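PDB 5J6Q: cell wall binding protein cwp8 from Peptoclostridium difficile, which probably attaches to the bacterial cell wall through its three CWB2 modules as an S-layer-associated surface protein. Local coordinates for residues R269-H272 / K273-D277; K586-K590 / I591-T595. One frame throughout, in Å; residues are numbered along the deposited sequence.

Interaction 1 of 2, residues R269-H272 / K273-D277; sequences RDLH and KVLTD
H272 O is gripped twice by T276, one turn further along the helix. The amide T276 N donates to it from 2.9 Å, and the hydroxyl T276 OG1 donates to the same oxygen from 2.8 Å. The two donors come from opposite faces of the carbonyl plane, and the hydroxyl stands 37° out of that plane. T276 OG1 lies anti to its own carbonyl carbon and beside the backbone N (chi1 -54°), which folds the hydroxyl back along the helix onto the preceding turn. The bond uses the hydroxyl's proton and fixes the side chain's rotation.

Three further i to i+4 amide bonds carry the same helix: K273 N to R269 O, V274 N to D270 O and L275 N to L271 O. On another flank, D270 and K273 run side by side and point the same way. K273 NZ meets D270 OD1 at 2.8 Å, nearly along the C-O bond, in an i to i+3 salt bridge. Nearer the backbone, K273 CG passes 3.4 Å from R269 O. R269 turns its own guanidinium elsewhere, to a salt bridge with E231 and a bond from NE to L226 O.

The apolar flank holds L271 and L275, whose side chains cross with CD1 to CD1 at 3.7 Å. Both leucines face the sheet of the third Cwp8 domain: L271 and L275 pack on F244 of strand 242-249, L275 reaches I246 as well, and L275 and T276 touch F220 of strand 217-224. Helix 265-280 thereby packs against these two antiparallel neighbours, with its D270-K273 salt bridge on a different flank from the leucines.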
ATOM      1  N   ARG A 269      -1.361   3.540 -10.748  1.00 54.01           N
ATOM      2  CA  ARG A 269      -0.756   4.844 -11.013  1.00 57.85           C
ATOM      3  C   ARG A 269      -0.963   5.707  -9.727  1.00 50.56           C
ATOM      4  O   ARG A 269      -0.056   6.370  -9.250  1.00 46.07           O
ATOM      5  CB  ARG A 269      -1.467   5.537 -12.214  1.00 63.04           C
ATOM      6  CG  ARG A 269      -0.617   5.812 -13.456  1.00 66.04           C
ATOM      7  CD  ARG A 269      -1.469   6.464 -14.555  1.00 66.38           C
ATOM      8  NE  ARG A 269      -2.177   5.447 -15.334  1.00 75.33           N
ATOM      9  CZ  ARG A 269      -3.502   5.391 -15.460  1.00 84.24           C
ATOM     10  NH1 ARG A 269      -4.069   4.416 -16.172  1.00 82.14           N
ATOM     11  NH2 ARG A 269      -4.271   6.311 -14.883  1.00 82.48           N
ATOM     12  N   ASP A 270      -2.178   5.657  -9.191  1.00 45.22           N
ATOM     13  CA  ASP A 270      -2.556   6.445  -8.004  1.00 49.48           C
ATOM     14  C   ASP A 270      -1.704   6.077  -6.793  1.00 46.86           C
ATOM     15  O   ASP A 270      -1.062   6.957  -6.146  1.00 43.02           O
ATOM     16  CB  ASP A 270      -4.058   6.246  -7.782  1.00 47.75           C
ATOM     17  CG  ASP A 270      -4.815   7.089  -8.781  1.00 54.42           C
ATOM     18  OD1 ASP A 270      -4.173   7.915  -9.466  1.00 59.94           O
ATOM     19  OD2 ASP A 270      -6.037   6.934  -8.885  1.00 55.88           O
ATOM     20  N   LEU A 271      -1.590   4.749  -6.561  1.00 43.89           N
ATOM     21  CA  LEU A 271      -0.764   4.252  -5.473  1.00 41.60           C
ATOM     22  C   LEU A 271       0.648   4.665  -5.671  1.00 42.54           C
ATOM     23  O   LEU A 271       1.365   5.035  -4.714  1.00 44.88           O
ATOM     24  CB  LEU A 271      -0.848   2.698  -5.392  1.00 43.55           C
ATOM     25  CG  LEU A 271       0.280   2.116  -4.531  1.00 51.03           C
ATOM     26  CD1 LEU A 271       0.126   2.616  -3.112  1.00 50.52           C
ATOM     27  CD2 LEU A 271       0.237   0.588  -4.488  1.00 51.67           C
ATOM     28  N   HIS A 272       1.126   4.591  -6.923  1.00 49.92           N
ATOM     29  CA  HIS A 272       2.557   4.984  -7.157  1.00 48.09           C
ATOM     30  C   HIS A 272       2.689   6.477  -6.860  1.00 44.63           C
ATOM     31  O   HIS A 272       3.669   6.914  -6.263  1.00 45.73           O
ATOM     32  CB  HIS A 272       2.980   4.663  -8.600  1.00 52.40           C
ATOM     33  CG  HIS A 272       4.401   5.044  -8.848  1.00 69.88           C
ATOM     34  ND1 HIS A 272       5.435   4.124  -8.803  1.00 77.17           N
ATOM     35  CD2 HIS A 272       4.963   6.245  -9.120  1.00 75.57           C
ATOM     36  CE1 HIS A 272       6.566   4.769  -9.058  1.00 79.48           C
ATOM     37  NE2 HIS A 272       6.316   6.047  -9.248  1.00 79.70           N
ATOM     38  N   LYS A 273       1.709   7.296  -7.289  1.00 47.36           N
ATOM     39  CA  LYS A 273       1.701   8.761  -6.868  1.00 48.60           C
ATOM     40  C   LYS A 273       1.835   8.937  -5.315  1.00 50.00           C
ATOM     41  O   LYS A 273       2.701   9.722  -4.803  1.00 45.36           O
ATOM     42  CB  LYS A 273       0.363   9.429  -7.277  1.00 52.27           C
ATOM     43  CG  LYS A 273       0.267   9.694  -8.774  1.00 71.02           C
ATOM     44  CD  LYS A 273      -1.107  10.221  -9.211  1.00 78.83           C
ATOM     45  CE  LYS A 273      -1.441   9.731 -10.609  1.00 89.26           C
ATOM     46  NZ  LYS A 273      -2.893   9.864 -10.948  1.00101.37           N
ATOM     47  N   VAL A 274       1.000   8.140  -4.514  1.00 44.29           N
ATOM     48  CA  VAL A 274       1.105   8.303  -3.026  1.00 43.00           C
ATOM     49  C   VAL A 274       2.395   7.889  -2.518  1.00 45.92           C
ATOM     50  O   VAL A 274       3.013   8.539  -1.599  1.00 43.04           O
ATOM     51  CB  VAL A 274      -0.032   7.488  -2.387  1.00 46.08           C
ATOM     52  CG1 VAL A 274       0.113   7.434  -0.869  1.00 42.27           C
ATOM     53  CG2 VAL A 274      -1.356   8.065  -2.833  1.00 42.06           C
ATOM     54  N   LEU A 275       2.944   6.778  -3.151  1.00 48.02           N
ATOM     55  CA  LEU A 275       4.276   6.373  -2.623  1.00 43.57           C
ATOM     56  C   LEU A 275       5.375   7.387  -2.976  1.00 47.75           C
ATOM     57  O   LEU A 275       6.360   7.511  -2.214  1.00 48.84           O
ATOM     58  CB  LEU A 275       4.603   4.973  -3.124  1.00 44.91           C
ATOM     59  CG  LEU A 275       3.585   3.977  -2.485  1.00 44.50           C
ATOM     60  CD1 LEU A 275       3.779   2.543  -2.986  1.00 44.24           C
ATOM     61  CD2 LEU A 275       3.809   4.079  -0.939  1.00 36.17           C
ATOM     62  N   THR A 276       5.211   8.121  -4.086  1.00 49.74           N
ATOM     63  CA  THR A 276       6.259   9.146  -4.451  1.00 52.23           C
ATOM     64  C   THR A 276       6.170  10.142  -3.368  1.00 52.50           C
ATOM     65  O   THR A 276       7.201  10.571  -2.804  1.00 51.30           O
ATOM     66  CB  THR A 276       5.974   9.741  -5.866  1.00 53.99           C
ATOM     67  OG1 THR A 276       5.858   8.633  -6.753  1.00 54.34           O
ATOM     68  CG2 THR A 276       7.092  10.690  -6.364  1.00 62.44           C
ATOM     69  N   ASP A 277       4.897  10.525  -3.024  1.00 50.68           N
ATOM     70  CA  ASP A 277       4.753  11.432  -1.883  1.00 51.59           C
ATOM     71  C   ASP A 277       5.427  10.886  -0.641  1.00 50.85           C
ATOM     72  O   ASP A 277       6.179  11.628   0.014  1.00 49.59           O
ATOM     73  CB  ASP A 277       3.255  11.718  -1.589  1.00 57.60           C
ATOM     74  CG  ASP A 277       2.699  12.702  -2.589  1.00 64.33           C
ATOM     75  OD1 ASP A 277       3.424  13.639  -2.946  1.00 65.74           O
ATOM     76  OD2 ASP A 277       1.528  12.506  -3.048  1.00 65.80           O
TER

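Interaction 2 of 2, residues K586-K590 / I591-T595; sequences KIAEK and INLFT
N592 takes up a left-handed backbone conformation (phi 56°), and this reversal ends helix 581-590 in a Schellman motif. The two nested bonds that define it are present: on the outside, the 6→1 bond, L593 N donates to A588 O at 2.9 Å, nearly straight at 171° and in the carbonyl plane; within it, the 5→2 bond, N592 N donates to E589 O at 3.0 Å from well above that carbonyl plane. The last ordinary helical bond comes just before, from I591 N to I587 O.

Two waters extend the cap. Water 1 donates to A588 O and accepts from F594 N, so that A588 O, near the end of the helix, is shared between L593 N and a water. Water 2 donates to E589 O and accepts from N592 ND2 at 3.0 Å, which ties the side-chain amide of N592 to the same carbonyl that its backbone N uses.

A588 CB is met by two residues of the tail: F594 CE1 at 3.8 Å, coming obliquely to the ring, and L593 CD2 at 4.2 Å. L593 CD2 also lies over one face of the F594 ring, offset toward its rim. I591 CG1 is wedged between its own backbone N and carbonyl carbon (chi1 73°), a placement that brings it to 3.5 Å from I587 O. K586 NZ forms a salt bridge with E589 OE1 at 2.7 Å; K590 touches V562 and E563 of helix 556-565, and its NZ pairs with a bound sulfate, probably from the crystallisation liquor.

I587 and L593 pack on L572 of strand 572-575, L593 and F594 on V286 of strand 286-289, and I591 on V562, so the capped end packs against two adjacent parallel strands, while F594 also touches I199.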
ATOM      1  N   LYS A 586     -16.582  11.339  -2.110  1.00 27.53           N
ATOM      2  CA  LYS A 586     -17.532  12.462  -2.206  1.00 31.01           C
ATOM      3  C   LYS A 586     -16.851  13.704  -1.661  1.00 37.51           C
ATOM      4  O   LYS A 586     -16.902  14.744  -2.308  1.00 42.74           O
ATOM      5  CB  LYS A 586     -18.838  12.191  -1.374  1.00 33.53           C
ATOM      6  CG  LYS A 586     -20.115  13.042  -1.785  1.00 39.47           C
ATOM      7  CD  LYS A 586     -20.085  13.467  -3.338  1.00 39.37           C
ATOM      8  CE  LYS A 586     -20.954  12.565  -4.239  1.00 48.42           C
ATOM      9  NZ  LYS A 586     -20.638  12.858  -5.676  1.00 52.08           N
ATOM     10  N   ILE A 587     -16.158  13.585  -0.489  1.00 37.78           N
ATOM     11  CA  ILE A 587     -15.537  14.709   0.167  1.00 41.64           C
ATOM     12  C   ILE A 587     -14.405  15.247  -0.728  1.00 45.78           C
ATOM     13  O   ILE A 587     -14.328  16.463  -0.986  1.00 44.84           O
ATOM     14  CB  ILE A 587     -15.029  14.325   1.616  1.00 41.51           C
ATOM     15  CG1 ILE A 587     -16.181  13.966   2.573  1.00 34.64           C
ATOM     16  CG2 ILE A 587     -14.271  15.491   2.202  1.00 30.44           C
ATOM     17  CD1 ILE A 587     -15.636  13.392   3.874  1.00 38.60           C
ATOM     18  N   ALA A 588     -13.517  14.340  -1.206  1.00 43.55           N
ATOM     19  CA  ALA A 588     -12.434  14.711  -2.077  1.00 43.33           C
ATOM     20  C   ALA A 588     -12.914  15.520  -3.355  1.00 46.75           C
ATOM     21  O   ALA A 588     -12.272  16.510  -3.779  1.00 41.18           O
ATOM     22  CB  ALA A 588     -11.691  13.436  -2.524  1.00 43.28           C
ATOM     23  N   GLU A 589     -13.989  15.053  -3.950  1.00 45.40           N
ATOM     24  CA  GLU A 589     -14.592  15.598  -5.128  1.00 48.49           C
ATOM     25  C   GLU A 589     -15.029  17.063  -4.852  1.00 52.92           C
ATOM     26  O   GLU A 589     -14.556  17.950  -5.562  1.00 51.66           O
ATOM     27  CB  GLU A 589     -15.799  14.740  -5.553  1.00 46.68           C
ATOM     28  CG  GLU A 589     -16.452  15.290  -6.797  1.00 53.06           C
ATOM     29  CD  GLU A 589     -17.834  14.737  -7.090  1.00 66.41           C
ATOM     30  OE1 GLU A 589     -18.252  13.672  -6.535  1.00 67.33           O
ATOM     31  OE2 GLU A 589     -18.529  15.401  -7.888  1.00 71.54           O
ATOM     32  N   LYS A 590     -15.899  17.300  -3.831  1.00 50.42           N
ATOM     33  CA  LYS A 590     -16.359  18.636  -3.443  1.00 45.97           C
ATOM     34  C   LYS A 590     -15.288  19.637  -3.133  1.00 47.75           C
ATOM     35  O   LYS A 590     -15.432  20.825  -3.509  1.00 48.88           O
ATOM     36  CB  LYS A 590     -17.273  18.510  -2.244  1.00 45.87           C
ATOM     37  CG  LYS A 590     -18.476  17.630  -2.598  1.00 33.03           C
ATOM     38  CD  LYS A 590     -19.534  18.431  -3.390  1.00 39.19           C
ATOM     39  CE  LYS A 590     -19.719  17.801  -4.748  1.00 52.09           C
ATOM     40  NZ  LYS A 590     -21.116  17.925  -5.234  1.00 59.02           N
ATOM     41  N   ILE A 591     -14.241  19.242  -2.437  1.00 44.50           N
ATOM     42  CA  ILE A 591     -13.165  20.216  -2.139  1.00 44.64           C
ATOM     43  C   ILE A 591     -12.106  20.274  -3.215  1.00 47.20           C
ATOM     44  O   ILE A 591     -11.092  20.967  -3.002  1.00 49.79           O
ATOM     45  CB  ILE A 591     -12.485  19.909  -0.776  1.00 47.41           C
ATOM     46  CG1 ILE A 591     -11.567  18.635  -0.868  1.00 48.41           C
ATOM     47  CG2 ILE A 591     -13.578  19.697   0.275  1.00 50.14           C
ATOM     48  CD1 ILE A 591     -11.067  18.142   0.505  1.00 45.20           C
ATOM     49  N   ASN A 592     -12.307  19.562  -4.367  1.00 49.78           N
ATOM     50  CA  ASN A 592     -11.304  19.574  -5.453  1.00 58.55           C
ATOM     51  C   ASN A 592      -9.933  19.140  -4.991  1.00 59.22           C
ATOM     52  O   ASN A 592      -8.916  19.733  -5.351  1.00 58.97           O
ATOM     53  CB  ASN A 592     -11.141  21.021  -6.044  1.00 66.67           C
ATOM     54  CG  ASN A 592     -12.284  21.492  -6.898  1.00 67.37           C
ATOM     55  OD1 ASN A 592     -12.616  22.697  -6.889  1.00 74.52           O
ATOM     56  ND2 ASN A 592     -12.889  20.671  -7.728  1.00 68.21           N
ATOM     57  N   LEU A 593      -9.878  18.104  -4.202  1.00 56.13           N
ATOM     58  CA  LEU A 593      -8.605  17.681  -3.660  1.00 47.69           C
ATOM     59  C   LEU A 593      -7.612  17.115  -4.696  1.00 43.17           C
ATOM     60  O   LEU A 593      -6.426  17.310  -4.505  1.00 41.23           O
ATOM     61  CB  LEU A 593      -8.872  16.660  -2.489  1.00 48.04           C
ATOM     62  CG  LEU A 593      -7.680  16.118  -1.780  1.00 45.32           C
ATOM     63  CD1 LEU A 593      -7.010  17.209  -0.957  1.00 48.24           C
ATOM     64  CD2 LEU A 593      -8.109  14.936  -0.946  1.00 47.23           C
ATOM     65  N   PHE A 594      -8.029  16.509  -5.768  1.00 45.54           N
ATOM     66  CA  PHE A 594      -7.001  15.892  -6.599  1.00 59.87           C
ATOM     67  C   PHE A 594      -6.408  16.625  -7.835  1.00 70.04           C
ATOM     68  O   PHE A 594      -7.058  17.467  -8.474  1.00 67.96           O
ATOM     69  CB  PHE A 594      -7.523  14.545  -7.069  1.00 61.62           C
ATOM     70  CG  PHE A 594      -7.486  13.598  -5.918  1.00 59.53           C
ATOM     71  CD1 PHE A 594      -8.648  13.014  -5.446  1.00 60.73           C
ATOM     72  CD2 PHE A 594      -6.287  13.278  -5.302  1.00 56.94           C
ATOM     73  CE1 PHE A 594      -8.614  12.130  -4.390  1.00 51.27           C
ATOM     74  CE2 PHE A 594      -6.258  12.392  -4.248  1.00 53.74           C
ATOM     75  CZ  PHE A 594      -7.416  11.823  -3.795  1.00 47.68           C
ATOM     76  N   THR A 595      -5.137  16.212  -8.150  1.00 79.23           N
ATOM     77  CA  THR A 595      -4.305  16.681  -9.268  1.00 90.90           C
ATOM     78  C   THR A 595      -4.058  18.206  -9.271  1.00 92.68           C
ATOM     79  O   THR A 595      -4.971  19.027  -9.345  1.00 91.60           O
ATOM     80  CB  THR A 595      -4.914  16.213 -10.613  1.00 96.09           C
ATOM     81  OG1 THR A 595      -6.289  16.570 -10.668  1.00100.06           O
ATOM     82  CG2 THR A 595      -4.817  14.704 -10.790  1.00 99.62           C
TER
HETATM   83  O   HOH W   1     -10.787  16.152  -6.616  1.00 51.69           O
HETATM   84  O   HOH W   2     -13.322  17.717  -8.101  1.00 53.10           O

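Following the chain, interaction 1 comes first, inside helix 265-280 of the third Cwp8 domain, and interaction 2 comes at the very C terminus, where helix 581-590 gives way to the tail. Each is local and closes no long loop; they lie in series, neither nested nor crossing. Strand 286-289, soon after helix 265-280, and strand 572-575, just before helix 581-590, are far apart in sequence yet neighbours in one parallel sheet. The centres of the two interactions are about 17 Å apart and their nearest atoms about 5 Å, without touching. Interaction 1 lies in the helix whose leucines pack on strands 217-224 and 242-249; beyond the cap of interaction 2, F594 touches I199 of the same domain.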